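Long-range contact in spondin-1 (Homo sapiens, PDB 2ZOU), which is a secreted glycoprotein of the extracellular matrix, also called F-spondin, that probably acts in cell adhesion through modules such as its reeler domain: residues 114-126 with 135-147. Residues are numbered along the deposited sequence; the frame is centred on the assembly and turned at random.
Sequences PAGTGCVILKASI and QDEGSLTKKLCEQ. With EDO (1,2-ethanediol), chain F; EDO (1,2-ethanediol), chain D.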
ATOM      1  N   PRO A 114      -7.185  15.572   2.332  1.00 11.93           N
ATOM      2  CA  PRO A 114      -8.198  16.516   2.804  1.00 12.27           C
ATOM      3  C   PRO A 114      -9.618  15.949   2.891  1.00 12.79           C
ATOM      4  O   PRO A 114      -9.982  15.022   2.152  1.00 12.36           O
ATOM      5  CB  PRO A 114      -8.177  17.608   1.728  1.00 12.47           C
ATOM      6  CG  PRO A 114      -6.807  17.568   1.183  1.00 12.53           C
ATOM      7  CD  PRO A 114      -6.447  16.106   1.171  1.00 12.09           C
ATOM      8  N   ALA A 115     -10.420  16.553   3.770  1.00 13.94           N
ATOM      9  CA  ALA A 115     -11.816  16.181   3.914  1.00 14.40           C
ATOM     10  C   ALA A 115     -12.478  16.284   2.545  1.00 14.46           C
ATOM     11  O   ALA A 115     -12.183  17.210   1.777  1.00 14.82           O
ATOM     12  CB  ALA A 115     -12.509  17.106   4.899  1.00 15.05           C
ATOM     13  N   GLY A 116     -13.371  15.343   2.247  1.00 14.36           N
ATOM     14  CA  GLY A 116     -14.060  15.311   0.959  1.00 14.27           C
ATOM     15  C   GLY A 116     -13.415  14.380  -0.052  1.00 13.85           C
ATOM     16  O   GLY A 116     -13.975  14.112  -1.106  1.00 14.43           O
ATOM     17  N   THR A 117     -12.233  13.856   0.271  1.00 13.45           N
ATOM     18  CA  THR A 117     -11.562  12.925  -0.638  1.00 13.21           C
ATOM     19  C   THR A 117     -12.325  11.604  -0.762  1.00 13.10           C
ATOM     20  O   THR A 117     -12.237  10.923  -1.781  1.00 12.99           O
ATOM     21  CB  THR A 117     -10.088  12.685  -0.211  1.00 13.24           C
ATOM     22  OG1 THR A 117      -9.381  13.934  -0.276  1.00 12.42           O
ATOM     23  CG2 THR A 117      -9.393  11.661  -1.124  1.00 13.89           C
ATOM     24  N   GLY A 118     -13.071  11.260   0.284  1.00 12.43           N
ATOM     25  CA  GLY A 118     -13.855  10.036   0.313  1.00 12.30           C
ATOM     26  C   GLY A 118     -13.049   8.810   0.717  1.00 12.19           C
ATOM     27  O   GLY A 118     -11.913   8.893   1.206  1.00 12.01           O
ATOM     28  N   CYS A 119     -13.657   7.655   0.510  1.00 12.71           N
ATOM     29  CA  CYS A 119     -13.042   6.394   0.906  1.00 12.94           C
ATOM     30  C   CYS A 119     -11.775   6.144   0.119  1.00 12.18           C
ATOM     31  O   CYS A 119     -11.741   6.340  -1.092  1.00 11.85           O
ATOM     32  CB  CYS A 119     -14.013   5.230   0.712  1.00 13.99           C
ATOM     33  SG  CYS A 119     -15.428   5.284   1.831  1.00 20.04           S
ATOM     34  N   VAL A 120     -10.743   5.691   0.827  1.00 11.22           N
ATOM     35  CA  VAL A 120      -9.451   5.390   0.229  1.00 11.31           C
ATOM     36  C   VAL A 120      -9.152   3.886   0.391  1.00 10.85           C
ATOM     37  O   VAL A 120      -9.448   3.291   1.427  1.00 12.00           O
ATOM     38  CB  VAL A 120      -8.334   6.217   0.895  1.00 11.70           C
ATOM     39  CG1 VAL A 120      -6.956   5.743   0.446  1.00 13.21           C
ATOM     40  CG2 VAL A 120      -8.532   7.696   0.602  1.00 11.84           C
ATOM     41  N   ILE A 121      -8.589   3.288  -0.654  1.00 10.30           N
ATOM     42  CA  ILE A 121      -8.172   1.886  -0.621  1.00 10.63           C
ATOM     43  C   ILE A 121      -6.665   1.803  -0.686  1.00 11.49           C
ATOM     44  O   ILE A 121      -6.049   2.174  -1.696  1.00 11.36           O
ATOM     45  CB  ILE A 121      -8.744   1.070  -1.814  1.00 10.72           C
ATOM     46  CG1 ILE A 121     -10.237   1.353  -2.056  1.00 12.34           C
ATOM     47  CG2 ILE A 121      -8.484  -0.419  -1.588  1.00 11.75           C
ATOM     48  CD1 ILE A 121     -11.179   0.884  -0.945  1.00 13.96           C
ATOM     49  N   LEU A 122      -6.069   1.319   0.405  1.00 11.93           N
ATOM     50  CA  LEU A 122      -4.653   1.023   0.441  1.00 12.84           C
ATOM     51  C   LEU A 122      -4.503  -0.382  -0.075  1.00 12.88           C
ATOM     52  O   LEU A 122      -5.181  -1.272   0.427  1.00 13.98           O
ATOM     53  CB  LEU A 122      -4.129   1.091   1.881  1.00 13.59           C
ATOM     54  CG  LEU A 122      -4.251   2.458   2.568  1.00 15.19           C
ATOM     55  CD1 LEU A 122      -3.920   2.347   4.049  1.00 18.07           C
ATOM     56  CD2 LEU A 122      -3.310   3.424   1.904  1.00 17.52           C
ATOM     57  N   LYS A 123      -3.620  -0.580  -1.046  1.00 11.99           N
ATOM     58  CA  LYS A 123      -3.501  -1.865  -1.747  1.00 13.71           C
ATOM     59  C   LYS A 123      -2.055  -2.219  -2.041  1.00 12.72           C
ATOM     60  O   LYS A 123      -1.267  -1.370  -2.440  1.00 12.12           O
ATOM     61  CB  LYS A 123      -4.233  -1.806  -3.092  1.00 15.18           C
ATOM     62  CG  LYS A 123      -5.711  -2.090  -3.070  1.00 19.84           C
ATOM     63  CD  LYS A 123      -6.376  -1.545  -4.320  1.00 22.99           C
ATOM     64  CE  LYS A 123      -6.089  -2.376  -5.539  1.00 24.13           C
ATOM     65  NZ  LYS A 123      -7.023  -1.982  -6.641  1.00 24.59           N
ATOM     66  N   ALA A 124      -1.714  -3.494  -1.883  1.00 11.81           N
ATOM     67  CA  ALA A 124      -0.376  -3.955  -2.179  1.00 11.21           C
ATOM     68  C   ALA A 124      -0.375  -5.202  -3.038  1.00 11.44           C
ATOM     69  O   ALA A 124      -1.324  -5.979  -3.042  1.00 11.66           O
ATOM     70  CB  ALA A 124       0.382  -4.209  -0.898  1.00 11.61           C
ATOM     71  N   SER A 125       0.716  -5.358  -3.772  1.00 11.39           N
ATOM     72  CA  SER A 125       1.037  -6.550  -4.535  1.00 11.82           C
ATOM     73  C   SER A 125       2.422  -6.984  -4.103  1.00 11.46           C
ATOM     74  O   SER A 125       3.257  -6.127  -3.786  1.00 11.97           O
ATOM     75  CB  SER A 125       1.018  -6.212  -6.024  0.65 11.43           C
ATOM     76  OG  SER A 125       1.498  -7.292  -6.792  0.65 10.45           O
ATOM     77  N   ILE A 126       2.692  -8.291  -4.078  1.00 11.27           N
ATOM     78  CA  ILE A 126       4.035  -8.767  -3.719  1.00 11.96           C
ATOM     79  C   ILE A 126       4.561  -9.843  -4.674  1.00 11.43           C
ATOM     80  O   ILE A 126       3.789 -10.459  -5.419  1.00 11.04           O
ATOM     81  CB  ILE A 126       4.163  -9.286  -2.233  1.00 13.67           C
ATOM     82  CG1 ILE A 126       3.439 -10.627  -2.037  1.00 14.50           C
ATOM     83  CG2 ILE A 126       3.767  -8.199  -1.192  1.00 14.85           C
ATOM     84  CD1 ILE A 126       4.284 -11.863  -2.293  1.00 16.53           C
ATOM     85  N   GLN A 135      -5.782  -6.782  -5.346  1.00 15.35           N
ATOM     86  CA  GLN A 135      -7.154  -7.265  -5.245  1.00 16.15           C
ATOM     87  C   GLN A 135      -8.074  -6.212  -4.667  1.00 16.11           C
ATOM     88  O   GLN A 135      -7.628  -5.340  -3.925  1.00 15.64           O
ATOM     89  CB  GLN A 135      -7.210  -8.517  -4.382  1.00 16.84           C
ATOM     90  CG  GLN A 135      -6.536  -9.725  -5.010  1.00 17.79           C
ATOM     91  CD  GLN A 135      -7.256 -10.267  -6.226  1.00 21.44           C
ATOM     92  OE1 GLN A 135      -8.477 -10.141  -6.362  1.00 22.18           O
ATOM     93  NE2 GLN A 135      -6.493 -10.888  -7.125  1.00 21.89           N
ATOM     94  N   ASP A 136      -9.363  -6.301  -5.000  1.00 16.63           N
ATOM     95  CA  ASP A 136     -10.347  -5.344  -4.496  1.00 17.35           C
ATOM     96  C   ASP A 136     -10.617  -5.524  -3.014  1.00 16.68           C
ATOM     97  O   ASP A 136     -10.920  -4.553  -2.318  1.00 17.30           O
ATOM     98  CB  ASP A 136     -11.660  -5.415  -5.292  1.00 17.37           C
ATOM     99  CG  ASP A 136     -11.516  -4.891  -6.719  1.00 20.02           C
ATOM    100  OD1 ASP A 136     -10.490  -4.253  -7.040  1.00 23.83           O
ATOM    101  OD2 ASP A 136     -12.441  -5.106  -7.527  1.00 22.81           O
ATOM    102  N   GLU A 137     -10.483  -6.766  -2.546  1.00 16.88           N
ATOM    103  CA  GLU A 137     -10.626  -7.129  -1.138  1.00 16.72           C
ATOM    104  C   GLU A 137      -9.654  -8.247  -0.843  1.00 16.04           C
ATOM    105  O   GLU A 137      -9.317  -9.034  -1.723  1.00 16.88           O
ATOM    106  CB  GLU A 137     -12.042  -7.619  -0.848  1.00 17.78           C
ATOM    107  CG  GLU A 137     -13.052  -6.508  -0.744  1.00 21.42           C
ATOM    108  CD  GLU A 137     -14.461  -7.029  -0.575  1.00 24.20           C
ATOM    109  OE1 GLU A 137     -14.637  -8.232  -0.267  1.00 26.53           O
ATOM    110  OE2 GLU A 137     -15.399  -6.229  -0.755  1.00 26.93           O
ATOM    111  N   GLY A 138      -9.203  -8.322   0.402  1.00 14.47           N
ATOM    112  CA  GLY A 138      -8.270  -9.362   0.772  1.00 13.39           C
ATOM    113  C   GLY A 138      -7.285  -8.875   1.800  1.00 12.85           C
ATOM    114  O   GLY A 138      -7.376  -7.748   2.285  1.00 13.15           O
ATOM    115  N   SER A 139      -6.323  -9.727   2.121  1.00 11.64           N
ATOM    116  CA  SER A 139      -5.406  -9.399   3.195  1.00 10.67           C
ATOM    117  C   SER A 139      -4.411  -8.290   2.843  1.00 10.59           C
ATOM    118  O   SER A 139      -3.814  -7.704   3.742  1.00 10.50           O
ATOM    119  CB  SER A 139      -4.687 -10.660   3.685  1.00 11.36           C
ATOM    120  OG  SER A 139      -3.938 -11.269   2.649  1.00 11.20           O
ATOM    121  N   LEU A 140      -4.216  -8.027   1.552  1.00 10.70           N
ATOM    122  CA  LEU A 140      -3.327  -6.950   1.106  1.00 11.13           C
ATOM    123  C   LEU A 140      -4.091  -5.698   0.676  1.00 12.22           C
ATOM    124  O   LEU A 140      -3.568  -4.865  -0.043  1.00 12.47           O
ATOM    125  CB  LEU A 140      -2.416  -7.450  -0.020  1.00 11.80           C
ATOM    126  CG  LEU A 140      -1.241  -8.328   0.444  1.00 12.64           C
ATOM    127  CD1 LEU A 140      -0.459  -8.798  -0.772  1.00 14.49           C
ATOM    128  CD2 LEU A 140      -0.327  -7.610   1.390  1.00 14.24           C
ATOM    129  N   THR A 141      -5.325  -5.562   1.145  1.00 12.14           N
ATOM    130  CA  THR A 141      -6.173  -4.419   0.795  1.00 12.70           C
ATOM    131  C   THR A 141      -6.883  -3.912   2.040  1.00 13.23           C
ATOM    132  O   THR A 141      -7.470  -4.698   2.798  1.00 14.24           O
ATOM    133  CB  THR A 141      -7.187  -4.831  -0.285  1.00 12.92           C
ATOM    134  OG1 THR A 141      -6.469  -5.377  -1.395  1.00 13.82           O
ATOM    135  CG2 THR A 141      -8.082  -3.652  -0.749  1.00 15.20           C
ATOM    136  N   LYS A 142      -6.825  -2.600   2.265  1.00 13.62           N
ATOM    137  CA  LYS A 142      -7.508  -2.006   3.413  1.00 14.35           C
ATOM    138  C   LYS A 142      -8.231  -0.740   3.004  1.00 14.49           C
ATOM    139  O   LYS A 142      -7.643   0.145   2.400  1.00 14.36           O
ATOM    140  CB  LYS A 142      -6.529  -1.703   4.557  1.00 15.78           C
ATOM    141  CG  LYS A 142      -7.196  -1.137   5.816  1.00 18.26           C
ATOM    142  CD  LYS A 142      -8.118  -2.121   6.524  1.00 22.83           C
ATOM    143  CE  LYS A 142      -8.856  -1.478   7.716  1.00 23.79           C
ATOM    144  NZ  LYS A 142     -10.151  -0.805   7.361  1.00 22.72           N
ATOM    145  N   LYS A 143      -9.514  -0.684   3.338  1.00 14.67           N
ATOM    146  CA  LYS A 143     -10.348   0.471   3.052  1.00 15.34           C
ATOM    147  C   LYS A 143     -10.421   1.360   4.278  1.00 15.03           C
ATOM    148  O   LYS A 143     -10.696   0.874   5.380  1.00 15.35           O
ATOM    149  CB  LYS A 143     -11.754   0.003   2.661  1.00 14.98           C
ATOM    150  CG  LYS A 143     -12.757   1.134   2.438  1.00 16.39           C
ATOM    151  CD  LYS A 143     -14.200   0.641   2.404  1.00 18.22           C
ATOM    152  CE  LYS A 143     -14.497  -0.217   1.194  1.00 22.08           C
ATOM    153  NZ  LYS A 143     -15.945  -0.088   0.832  1.00 22.95           N
ATOM    154  N   LEU A 144     -10.163   2.653   4.086  1.00 13.85           N
ATOM    155  CA  LEU A 144     -10.365   3.661   5.130  1.00 14.36           C
ATOM    156  C   LEU A 144     -11.206   4.799   4.603  1.00 14.11           C
ATOM    157  O   LEU A 144     -10.867   5.410   3.583  1.00 13.63           O
ATOM    158  CB  LEU A 144      -9.043   4.250   5.629  1.00 15.44           C
ATOM    159  CG  LEU A 144      -8.152   3.421   6.553  1.00 16.43           C
ATOM    160  CD1 LEU A 144      -6.842   4.153   6.759  1.00 17.82           C
ATOM    161  CD2 LEU A 144      -8.816   3.120   7.897  1.00 17.10           C
ATOM    162  N   CYS A 145     -12.285   5.090   5.314  1.00 14.93           N
ATOM    163  CA  CYS A 145     -13.147   6.189   4.917  1.00 15.92           C
ATOM    164  C   CYS A 145     -12.991   7.348   5.890  1.00 15.52           C
ATOM    165  O   CYS A 145     -12.265   7.242   6.874  1.00 14.15           O
ATOM    166  CB  CYS A 145     -14.594   5.706   4.799  1.00 16.89           C
ATOM    167  SG  CYS A 145     -14.765   4.366   3.551  1.00 22.55           S
ATOM    168  N   GLU A 146     -13.630   8.472   5.598  1.00 15.33           N
ATOM    169  CA  GLU A 146     -13.718   9.568   6.557  1.00 16.40           C
ATOM    170  C   GLU A 146     -14.740   9.224   7.654  1.00 17.49           C
ATOM    171  O   GLU A 146     -15.531   8.296   7.495  1.00 18.02           O
ATOM    172  CB  GLU A 146     -14.135  10.860   5.833  1.00 16.26           C
ATOM    173  CG  GLU A 146     -13.241  11.233   4.643  1.00 15.50           C
ATOM    174  CD  GLU A 146     -13.719  12.480   3.904  1.00 15.85           C
ATOM    175  OE1 GLU A 146     -13.741  13.577   4.510  1.00 13.92           O
ATOM    176  OE2 GLU A 146     -14.071  12.367   2.710  1.00 16.19           O
ATOM    177  N   GLN A 147     -14.677   9.944   8.775  1.00 19.76           N
ATOM    178  CA  GLN A 147     -15.755  10.022   9.794  1.00 22.10           C
ATOM    179  C   GLN A 147     -15.196  10.283  11.183  1.00 22.45           C
ATOM    180  O   GLN A 147     -14.589  11.322  11.411  1.00 23.82           O
ATOM    181  CB  GLN A 147     -16.710   8.809   9.801  1.00 22.78           C
ATOM    182  CG  GLN A 147     -16.154   7.554  10.484  1.00 24.94           C
ATOM    183  CD  GLN A 147     -16.788   6.269   9.976  1.00 27.60           C
ATOM    184  OE1 GLN A 147     -17.814   6.293   9.293  1.00 29.25           O
ATOM    185  NE2 GLN A 147     -16.177   5.141  10.309  1.00 28.05           N
TER
HETATM  186  C1  EDO F   6      -3.936  -8.908  -2.758  1.00 31.59           C
HETATM  187  O1  EDO F   6      -2.816  -8.299  -3.403  1.00 32.71           O
HETATM  188  C2  EDO F   6      -4.051 -10.380  -3.120  1.00 32.01           C
HETATM  189  O2  EDO F   6      -4.584 -11.110  -2.014  1.00 31.00           O
HETATM  190  C1  EDO D   4       4.830  -7.575  -7.943  1.00 27.25           C
HETATM  191  O1  EDO D   4       3.621  -6.939  -8.372  1.00 28.24           O
HETATM  192  C2  EDO D   4       5.366  -6.864  -6.708  1.00 27.34           C
HETATM  193  O2  EDO D   4       5.582  -5.474  -6.996  1.00 25.76           O
HETATM  194  O   HOH W   1      -7.759  -4.450  -7.522  1.00 27.15           O
HETATM  195  O   HOH W   2      -4.173  -5.588  -3.162  1.00 13.62           O
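Strands 120-126 and 141-144 run antiparallel, their axes 4.6 Å apart at closest, with Val120 and Leu144, then Leu122 and Lys142, as hydrogen-bonded pairs; Ala124 N to Leu140 O (3.0 Å) adds one more bond. Between them, Ile121 and Lys123 share a face with Thr141 and Lys143. Ile121 CG2, set anti to the backbone N, meets Thr141 CG2 tightly at 3.4 Å, while its CD1 lies against Lys143 CG (3.7 Å), whose amine goes on to Glu63. Lys123 runs alongside Thr141, and a water bridges Lys123 NZ to Asp136 OD1. On the other face Leu122 and Leu144 turn inward, Leu122 reaching Val43 of strand 40-47. Just before Val120, Cys119 SG is joined to Cys145 SG by a disulfide (2.1 Å, chi3 109°). Next to it, the carboxylate ending the extended Glu146 side chain holds the 114-117 turn and the residue after it: OE1 takes Gly116 N on its syn side (2.9 Å), and OE2 takes Gly118 N on its anti side (2.8 Å), both from out of plane. With alanine at Glu146 both amides would probably lose this acceptor, and the turn its tie to the C-terminal segment. The whole is a disulfide-linked beta hairpin whose second strand edges the five-stranded sheet of the reeler beta-sandwich.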